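Local coordinates for protein ornithine aminotransferase (Plasmodium falciparum, PDB 3LG0) that probably transfers the delta-amino group of ornithine to 2-oxoglutarate as a homodimeric, pyridoxal-phosphate-dependent class-III aminotransferase, giving glutamate semialdehyde and glutamate, at residues Lys8-Tyr13 with Tyr41-Arg46; Ile28-Lys33 with Gly372-Ser377; Tyr49-Ala54 with Asp397-Ile402. All coordinates share one frame; numbering follows the deposited sequence.

Contact 1: residues Lys8-Tyr13 with Tyr41-Arg46; sequences KSSQDY and YDIEDR
Over one face of the Tyr13 ring lies Lys8 CE, while Ile43 CD1 approaches the ring obliquely, 3.6 Å from Tyr13 CE2. The Arg46 guanidinium carries Glu44 CB on one face and meets Asp42 OD2 at its edge, nearly in plane, in a salt bridge with Arg46 NH1 2.7 Å from that oxygen. The Glu44 carboxylate turns its two syn lone pairs to a single residue: OE2 takes Ser10 N-H, N to OE2 2.8 Å and almost straight at 178°, and OE1 takes Ser10 OG at 2.6 Å. The bend at chi2 (74°) brings the carboxylate there. Ser10 opens helix 10-20, whose N-terminus is closed by a capping box between Ser9 and Asp12; Glu44 thus meets the positive end of the helix dipole, which probably steadies its charge. Glu44 sits in the type I turn Asp42 to Asp45, which begins at the last residue of strand 39-42 in the beta hairpin with strand 47-50. Arg46 NH1 also bridges to Glu44 OE1, joining both carboxylates in one salt-bridge network. A water donates to Ser10 OG and Asp42 OD2. Beside these bonds Ile43 CG2 reaches Lys8 O at 3.4 Å, and Asp88 of the second subunit packs on Ile43 and Tyr13.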
loop_
_atom_site.group_PDB
_atom_site.type_symbol
_atom_site.label_atom_id
_atom_site.label_comp_id
_atom_site.label_asym_id
_atom_site.label_seq_id
_atom_site.Cartn_x
_atom_site.Cartn_y
_atom_site.Cartn_z
ATOM N N LYS A 8 -31.916 -3.599 -0.994
ATOM C CA LYS A 8 -31.429 -4.758 -0.255
ATOM C C LYS A 8 -31.162 -4.473 1.218
ATOM O O LYS A 8 -31.229 -3.347 1.679
ATOM C CB LYS A 8 -30.176 -5.349 -0.913
ATOM C CG LYS A 8 -29.419 -4.398 -1.824
ATOM C CD LYS A 8 -28.613 -5.220 -2.862
ATOM C CE LYS A 8 -27.494 -6.023 -2.192
ATOM N NZ LYS A 8 -26.350 -6.392 -3.099
ATOM N N SER A 9 -30.847 -5.529 1.943
ATOM C CA SER A 9 -30.566 -5.446 3.358
ATOM C C SER A 9 -29.076 -5.681 3.687
ATOM O O SER A 9 -28.321 -6.242 2.872
ATOM C CB SER A 9 -31.371 -6.522 4.057
ATOM O OG SER A 9 -30.954 -7.798 3.611
ATOM N N SER A 10 -28.673 -5.275 4.895
ATOM C CA SER A 10 -27.347 -5.616 5.434
ATOM C C SER A 10 -27.018 -7.087 5.184
ATOM O O SER A 10 -25.861 -7.460 4.950
ATOM C CB SER A 10 -27.276 -5.339 6.945
ATOM O OG SER A 10 -27.238 -3.955 7.228
ATOM N N GLN A 11 -28.039 -7.928 5.253
ATOM C CA GLN A 11 -27.816 -9.351 5.078
ATOM C C GLN A 11 -27.567 -9.685 3.605
ATOM O O GLN A 11 -26.802 -10.593 3.304
ATOM C CB GLN A 11 -28.980 -10.175 5.659
ATOM C CG GLN A 11 -28.715 -11.685 5.661
ATOM C CD GLN A 11 -27.783 -12.127 6.794
ATOM O OE1 GLN A 11 -27.725 -11.494 7.853
ATOM N NE2 GLN A 11 -27.056 -13.219 6.575
ATOM N N ASP A 12 -28.198 -8.964 2.680
ATOM C CA ASP A 12 -27.854 -9.171 1.264
ATOM C C ASP A 12 -26.386 -8.829 0.995
ATOM O O ASP A 12 -25.681 -9.561 0.302
ATOM C CB ASP A 12 -28.718 -8.342 0.330
ATOM C CG ASP A 12 -30.168 -8.769 0.337
ATOM O OD1 ASP A 12 -30.442 -9.925 0.731
ATOM O OD2 ASP A 12 -31.022 -7.940 -0.059
ATOM N N TYR A 13 -25.926 -7.712 1.545
ATOM C CA TYR A 13 -24.528 -7.370 1.399
ATOM C C TYR A 13 -23.610 -8.432 1.978
ATOM O O TYR A 13 -22.639 -8.817 1.332
ATOM C CB TYR A 13 -24.224 -6.011 1.991
ATOM C CG TYR A 13 -24.698 -4.896 1.111
ATOM C CD1 TYR A 13 -23.943 -4.461 0.018
ATOM C CD2 TYR A 13 -25.907 -4.278 1.364
ATOM C CE1 TYR A 13 -24.401 -3.408 -0.779
ATOM C CE2 TYR A 13 -26.371 -3.258 0.583
ATOM C CZ TYR A 13 -25.631 -2.818 -0.482
ATOM O OH TYR A 13 -26.152 -1.775 -1.232
ATOM N N TYR A 41 -23.268 4.973 9.548
ATOM C CA TYR A 41 -24.657 4.584 9.307
ATOM C C TYR A 41 -24.716 3.329 8.451
ATOM O O TYR A 41 -24.013 3.232 7.437
ATOM C CB TYR A 41 -25.417 5.714 8.596
ATOM C CG TYR A 41 -25.300 7.047 9.287
ATOM C CD1 TYR A 41 -26.301 7.497 10.142
ATOM C CD2 TYR A 41 -24.176 7.842 9.108
ATOM C CE1 TYR A 41 -26.187 8.706 10.788
ATOM C CE2 TYR A 41 -24.045 9.041 9.760
ATOM C CZ TYR A 41 -25.049 9.481 10.596
ATOM O OH TYR A 41 -24.906 10.699 11.232
ATOM N N ASP A 42 -25.561 2.378 8.853
ATOM C CA ASP A 42 -25.686 1.129 8.121
ATOM C C ASP A 42 -26.811 1.124 7.060
ATOM O O ASP A 42 -27.452 2.152 6.794
ATOM C CB ASP A 42 -25.745 -0.077 9.071
ATOM C CG ASP A 42 -27.091 -0.218 9.774
ATOM O OD1 ASP A 42 -28.013 0.574 9.497
ATOM O OD2 ASP A 42 -27.220 -1.130 10.612
ATOM N N ILE A 43 -26.994 -0.031 6.429
ATOM C CA ILE A 43 -27.908 -0.170 5.309
ATOM C C ILE A 43 -29.333 0.216 5.710
ATOM O O ILE A 43 -30.067 0.807 4.917
ATOM C CB ILE A 43 -27.901 -1.622 4.759
ATOM C CG1 ILE A 43 -26.504 -2.009 4.262
ATOM C CG2 ILE A 43 -28.914 -1.769 3.640
ATOM C CD1 ILE A 43 -25.877 -0.994 3.357
ATOM N N GLU A 44 -29.710 -0.123 6.944
ATOM C CA GLU A 44 -31.044 0.156 7.463
ATOM C C GLU A 44 -31.112 1.527 8.122
ATOM O O GLU A 44 -32.006 1.794 8.909
ATOM C CB GLU A 44 -31.455 -0.922 8.472
ATOM C CG GLU A 44 -31.721 -2.289 7.850
ATOM C CD GLU A 44 -30.440 -3.008 7.440
ATOM O OE1 GLU A 44 -29.432 -2.852 8.160
ATOM O OE2 GLU A 44 -30.446 -3.727 6.407
ATOM N N ASP A 45 -30.142 2.376 7.814
ATOM C CA ASP A 45 -30.062 3.720 8.372
ATOM C C ASP A 45 -29.903 3.846 9.903
ATOM O O ASP A 45 -30.101 4.928 10.449
ATOM C CB ASP A 45 -31.244 4.555 7.876
ATOM C CG ASP A 45 -31.221 4.753 6.372
ATOM O OD1 ASP A 45 -30.211 5.287 5.863
ATOM O OD2 ASP A 45 -32.205 4.378 5.695
ATOM N N ARG A 46 -29.545 2.765 10.595
ATOM C CA ARG A 46 -29.169 2.881 12.005
ATOM C C ARG A 46 -27.821 3.616 12.117
ATOM O O ARG A 46 -26.933 3.467 11.262
ATOM C CB ARG A 46 -29.053 1.512 12.673
ATOM C CG ARG A 46 -30.233 0.583 12.473
ATOM C CD ARG A 46 -29.947 -0.775 13.080
ATOM N NE ARG A 46 -30.855 -1.818 12.600
ATOM C CZ ARG A 46 -30.548 -2.727 11.673
ATOM N NH1 ARG A 46 -29.347 -2.739 11.100
ATOM N NH2 ARG A 46 -31.450 -3.631 11.318
HETATM O O HOH W 1 -25.805 -3.448 9.376
#

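Contact 2: residues Ile28-Lys33 with Gly372-Ser377; sequences IPVVLK and GLITRS
Two members of the seven-stranded mixed sheet meet here without being neighbours: strand 31-36, outermost within this chain, and strand 373-378 further in, with strands 39-42 and 47-50 between them in the sheet order. No hydrogen bond crosses between the segments; the contact is van der Waals packing, mostly between side chains. Leu32 and Ile374 reach for each other tip to tip, CD1 of Leu32 lying 4.0 Å from CD1 of Ile374. Both are extended at chi2, which carries the methyls out to meet. Ile374 holds CG1 in the crowded position between backbone N and carbonyl carbon (chi1 59°), and that leaves its other branch, CG2, for Val30, whose CG1 sits 4.3 Å away. Val40 of strand 39-42 touches both Leu32 and Ile374, and Phe85 of the second subunit packs on Val30 and Ile374. Farther along, Ile28 and Arg376 slide past each other in opposite directions. Ile28 CG1 comes within 4.1 Å of Arg376 CD, so the aliphatic part of the arginine, bent at chi2 (93°), does the packing. Ile28 CG1 also lies 3.9 Å from Thr375 O. Trp362 and Leu366 of helix 361-370 also touch Ile28. Val31 and Leu32 pair in parallel with a strand of the second subunit, making this a hydrophobic face of a beta sheet continued across a dimer interface.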
loop_
_atom_site.group_PDB
_atom_site.type_symbol
_atom_site.label_atom_id
_atom_site.label_comp_id
_atom_site.label_asym_id
_atom_site.label_seq_id
_atom_site.Cartn_x
_atom_site.Cartn_y
_atom_site.Cartn_z
ATOM N N ILE A 28 -17.239 -7.750 12.416
ATOM C CA ILE A 28 -18.515 -7.621 13.093
ATOM C C ILE A 28 -19.610 -7.473 12.029
ATOM O O ILE A 28 -19.426 -6.769 11.023
ATOM C CB ILE A 28 -18.493 -6.378 14.031
ATOM C CG1 ILE A 28 -17.663 -6.660 15.289
ATOM C CG2 ILE A 28 -19.882 -5.946 14.426
ATOM C CD1 ILE A 28 -18.169 -7.841 16.073
ATOM N N PRO A 29 -20.759 -8.135 12.241
ATOM C CA PRO A 29 -21.851 -8.099 11.262
ATOM C C PRO A 29 -22.595 -6.762 11.221
ATOM O O PRO A 29 -23.756 -6.689 11.608
ATOM C CB PRO A 29 -22.807 -9.200 11.749
ATOM C CG PRO A 29 -22.140 -9.865 12.884
ATOM C CD PRO A 29 -21.112 -8.927 13.423
ATOM N N VAL A 30 -21.930 -5.714 10.757
ATOM C CA VAL A 30 -22.595 -4.436 10.498
ATOM C C VAL A 30 -22.117 -3.950 9.132
ATOM O O VAL A 30 -20.943 -4.064 8.810
ATOM C CB VAL A 30 -22.326 -3.379 11.619
ATOM C CG1 VAL A 30 -20.841 -2.960 11.673
ATOM C CG2 VAL A 30 -23.236 -2.153 11.445
ATOM N N VAL A 31 -23.036 -3.443 8.319
ATOM C CA VAL A 31 -22.707 -3.008 6.962
ATOM C C VAL A 31 -22.861 -1.492 6.814
ATOM O O VAL A 31 -23.975 -0.978 6.749
ATOM C CB VAL A 31 -23.615 -3.706 5.915
ATOM C CG1 VAL A 31 -23.214 -3.307 4.517
ATOM C CG2 VAL A 31 -23.525 -5.207 6.063
ATOM N N LEU A 32 -21.740 -0.783 6.754
ATOM C CA LEU A 32 -21.749 0.669 6.698
ATOM C C LEU A 32 -21.824 1.189 5.266
ATOM O O LEU A 32 -21.307 0.571 4.333
ATOM C CB LEU A 32 -20.505 1.235 7.392
ATOM C CG LEU A 32 -20.252 0.630 8.771
ATOM C CD1 LEU A 32 -19.004 1.236 9.401
ATOM C CD2 LEU A 32 -21.506 0.756 9.698
ATOM N N LYS A 33 -22.491 2.324 5.096
ATOM C CA LYS A 33 -22.638 2.923 3.781
ATOM C C LYS A 33 -22.315 4.387 3.875
ATOM O O LYS A 33 -22.091 5.039 2.858
ATOM C CB LYS A 33 -24.055 2.753 3.243
ATOM C CG LYS A 33 -25.119 3.557 3.997
ATOM C CD LYS A 33 -26.511 3.253 3.440
ATOM C CE LYS A 33 -27.581 4.165 4.026
ATOM N NZ LYS A 33 -28.937 3.796 3.530
ATOM N N GLY A 372 -25.475 0.753 19.893
ATOM C CA GLY A 372 -25.177 1.981 19.172
ATOM C C GLY A 372 -23.709 2.401 19.119
ATOM O O GLY A 372 -23.398 3.540 18.804
ATOM N N LEU A 373 -22.801 1.485 19.420
ATOM C CA LEU A 373 -21.367 1.801 19.383
ATOM C C LEU A 373 -20.615 0.624 18.792
ATOM O O LEU A 373 -20.785 -0.506 19.238
ATOM C CB LEU A 373 -20.844 2.123 20.791
ATOM C CG LEU A 373 -19.367 2.427 21.050
ATOM C CD1 LEU A 373 -19.229 3.402 22.233
ATOM C CD2 LEU A 373 -18.540 1.158 21.282
ATOM N N ILE A 374 -19.794 0.883 17.781
ATOM C CA ILE A 374 -19.072 -0.209 17.145
ATOM C C ILE A 374 -17.568 -0.179 17.401
ATOM O O ILE A 374 -16.923 0.865 17.313
ATOM C CB ILE A 374 -19.326 -0.306 15.620
ATOM C CG1 ILE A 374 -18.921 0.980 14.893
ATOM C CG2 ILE A 374 -20.770 -0.678 15.323
ATOM C CD1 ILE A 374 -18.996 0.839 13.356
ATOM N N THR A 375 -17.028 -1.350 17.704
ATOM C CA THR A 375 -15.612 -1.516 17.898
ATOM C C THR A 375 -15.262 -2.992 17.730
ATOM O O THR A 375 -16.113 -3.786 17.359
ATOM C CB THR A 375 -15.179 -1.000 19.269
ATOM O OG1 THR A 375 -13.755 -1.087 19.384
ATOM C CG2 THR A 375 -15.847 -1.804 20.382
ATOM N N ARG A 376 -14.012 -3.347 18.005
ATOM C CA ARG A 376 -13.529 -4.687 17.778
ATOM C C ARG A 376 -12.587 -5.102 18.900
ATOM O O ARG A 376 -11.982 -4.256 19.558
ATOM C CB ARG A 376 -12.766 -4.738 16.459
ATOM C CG ARG A 376 -12.510 -6.150 15.977
ATOM C CD ARG A 376 -13.598 -6.638 15.018
ATOM N NE ARG A 376 -13.517 -8.075 14.749
ATOM C CZ ARG A 376 -12.419 -8.709 14.338
ATOM N NH1 ARG A 376 -11.278 -8.052 14.159
ATOM N NH2 ARG A 376 -12.460 -10.015 14.124
ATOM N N SER A 377 -12.444 -6.402 19.105
ATOM C CA SER A 377 -11.528 -6.897 20.121
ATOM C C SER A 377 -10.205 -7.350 19.521
ATOM O O SER A 377 -10.167 -7.989 18.469
ATOM C CB SER A 377 -12.155 -8.042 20.916
ATOM O OG SER A 377 -12.739 -9.010 20.063
#

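Contact 3: residues Tyr49-Ala54 with Asp397-Ile402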
loop_
_atom_site.group_PDB
_atom_site.type_symbol
_atom_site.label_atom_id
_atom_site.label_comp_id
_atom_site.label_asym_id
_atom_site.label_seq_id
_atom_site.Cartn_x
_atom_site.Cartn_y
_atom_site.Cartn_z
ATOM N N TYR A 49 -21.877 5.159 16.954
ATOM C CA TYR A 49 -20.618 5.795 17.267
ATOM C C TYR A 49 -19.511 4.867 16.785
ATOM O O TYR A 49 -19.496 3.672 17.123
ATOM C CB TYR A 49 -20.479 6.011 18.773
ATOM C CG TYR A 49 -21.221 7.215 19.324
ATOM C CD1 TYR A 49 -22.421 7.063 20.019
ATOM C CD2 TYR A 49 -20.707 8.502 19.169
ATOM C CE1 TYR A 49 -23.098 8.171 20.531
ATOM C CE2 TYR A 49 -21.371 9.611 19.679
ATOM C CZ TYR A 49 -22.565 9.440 20.356
ATOM O OH TYR A 49 -23.241 10.537 20.854
ATOM N N ASP A 50 -18.587 5.411 15.998
ATOM C CA ASP A 50 -17.426 4.650 15.538
ATOM C C ASP A 50 -16.332 4.719 16.584
ATOM O O ASP A 50 -15.695 5.753 16.731
ATOM C CB ASP A 50 -16.891 5.214 14.228
ATOM C CG ASP A 50 -15.743 4.384 13.658
ATOM O OD1 ASP A 50 -15.158 3.567 14.404
ATOM O OD2 ASP A 50 -15.438 4.546 12.457
ATOM N N PHE A 51 -16.110 3.616 17.291
ATOM C CA PHE A 51 -15.105 3.593 18.351
ATOM C C PHE A 51 -13.819 2.863 17.972
ATOM O O PHE A 51 -12.986 2.548 18.835
ATOM C CB PHE A 51 -15.698 3.112 19.695
ATOM C CG PHE A 51 -15.955 4.244 20.645
ATOM C CD1 PHE A 51 -16.823 5.268 20.290
ATOM C CD2 PHE A 51 -15.277 4.330 21.843
ATOM C CE1 PHE A 51 -17.042 6.340 21.142
ATOM C CE2 PHE A 51 -15.501 5.403 22.710
ATOM C CZ PHE A 51 -16.374 6.407 22.352
ATOM N N LEU A 52 -13.668 2.625 16.668
ATOM C CA LEU A 52 -12.443 2.089 16.106
ATOM C C LEU A 52 -11.683 3.158 15.323
ATOM O O LEU A 52 -10.460 3.196 15.342
ATOM C CB LEU A 52 -12.763 0.918 15.194
ATOM C CG LEU A 52 -11.619 -0.051 14.974
ATOM C CD1 LEU A 52 -11.175 -0.555 16.322
ATOM C CD2 LEU A 52 -12.061 -1.195 14.088
ATOM N N SER A 53 -12.420 4.027 14.638
ATOM C CA SER A 53 -11.835 5.058 13.771
ATOM C C SER A 53 -10.917 4.466 12.700
ATOM O O SER A 53 -9.936 5.101 12.296
ATOM C CB SER A 53 -11.068 6.113 14.579
ATOM O OG SER A 53 -11.884 6.732 15.550
ATOM N N ALA A 54 -11.254 3.273 12.221
ATOM C CA ALA A 54 -10.416 2.567 11.258
ATOM C C ALA A 54 -8.956 2.613 11.735
ATOM O O ALA A 54 -8.045 2.941 10.982
ATOM C CB ALA A 54 -10.568 3.173 9.840
ATOM N N ASP A 397 -20.038 11.387 27.015
ATOM C CA ASP A 397 -20.895 11.056 28.135
ATOM C C ASP A 397 -21.908 10.004 27.684
ATOM O O ASP A 397 -22.143 9.000 28.368
ATOM C CB ASP A 397 -21.595 12.315 28.678
ATOM C CG ASP A 397 -20.643 13.238 29.449
ATOM O OD1 ASP A 397 -19.596 12.761 29.947
ATOM O OD2 ASP A 397 -20.952 14.446 29.559
ATOM N N GLU A 398 -22.503 10.228 26.517
ATOM C CA GLU A 398 -23.457 9.270 25.990
ATOM C C GLU A 398 -22.776 7.921 25.769
ATOM O O GLU A 398 -23.348 6.867 26.060
ATOM C CB GLU A 398 -24.036 9.770 24.682
ATOM C CG GLU A 398 -25.116 8.850 24.140
ATOM C CD GLU A 398 -25.757 9.408 22.900
ATOM O OE1 GLU A 398 -25.442 10.572 22.550
ATOM O OE2 GLU A 398 -26.568 8.687 22.284
ATOM N N CYS A 399 -21.548 7.955 25.256
ATOM C CA CYS A 399 -20.830 6.720 24.970
ATOM C C CYS A 399 -20.488 5.999 26.250
ATOM O O CYS A 399 -20.498 4.767 26.299
ATOM C CB CYS A 399 -19.573 6.987 24.152
ATOM S SG CYS A 399 -19.956 7.439 22.467
ATOM N N THR A 400 -20.201 6.770 27.295
ATOM C CA THR A 400 -19.998 6.201 28.621
ATOM C C THR A 400 -21.242 5.430 29.088
ATOM O O THR A 400 -21.132 4.310 29.607
ATOM C CB THR A 400 -19.631 7.299 29.633
ATOM O OG1 THR A 400 -18.400 7.918 29.230
ATOM C CG2 THR A 400 -19.477 6.720 31.031
ATOM N N GLU A 401 -22.423 6.019 28.896
ATOM C CA GLU A 401 -23.672 5.337 29.257
ATOM C C GLU A 401 -23.707 4.000 28.532
ATOM O O GLU A 401 -24.032 2.961 29.113
ATOM C CB GLU A 401 -24.903 6.153 28.837
ATOM C CG GLU A 401 -24.926 7.601 29.301
ATOM C CD GLU A 401 -25.710 7.799 30.586
ATOM O OE1 GLU A 401 -25.513 7.005 31.532
ATOM O OE2 GLU A 401 -26.521 8.750 30.651
ATOM N N ILE A 402 -23.366 4.044 27.247
ATOM C CA ILE A 402 -23.467 2.881 26.391
ATOM C C ILE A 402 -22.529 1.787 26.856
ATOM O O ILE A 402 -22.939 0.641 26.999
ATOM C CB ILE A 402 -23.201 3.250 24.925
ATOM C CG1 ILE A 402 -24.330 4.139 24.401
ATOM C CG2 ILE A 402 -23.054 1.999 24.071
ATOM C CD1 ILE A 402 -24.114 4.665 22.990
#
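Asp50 OD1 is gripped by two backbone N-H groups, Leu52 N at 2.9 Å and Ser53 N at 2.8 Å from it, the first nearly along the C-O axis and the second from above the carboxylate plane. These bonds make an Asx turn and Asx motif that bend the chain as strand 47-50 ends. Across the contact, Tyr49 OH donates to Glu398 OE1 at 2.8 Å, meeting this oxygen 69° out of the carboxylate plane. The two side chains cross at about a right angle, ring and carboxylate planes 86° apart, with Glu398 CD at the ring edge; the glutamate gets there fully extended, CG anti to the backbone N. This is helix-on-sheet packing: helix 393-412 lies against strand 47-50, and Leu373 of the adjacent strand touches both Cys399 and Ile402. Cys399 SG touches both aromatic rings. It stands over the centre of the Tyr49 ring, 3.4 Å from the centroid and 12° off the normal, a sulfur-aromatic contact. The same sulfur meets Phe51 obliquely, Cys399 SG lying 3.4 Å from Phe51 CE1, while Cys399 CB lies against CZ of that ring. Beside them Ile402 CD1 approaches Tyr49 CD1 obliquely at 4.2 Å.

From the N terminus, helix 10-20 is met by the hairpin turn at the end of strand 39-42, and contact 1 closes this short loop. Strand 31-36 lies within it and packs through side chains against 372-377 near the other end of the chain, so contacts 1 and 2 cross; Lys33 links them, its NZ in a salt bridge with Asp45 OD1 and its N hydrogen-bonded to Tyr41 O. Contact 3 opens after contact 1 has closed and crosses contact 2 as well, running on from strand 47-50 to helix 393-412. Contacts 2 and 3 meet where the backbone of Ile374 bonds with Tyr49 and Phe51, joining strands 373-378 and 47-50. All three touch the second subunit.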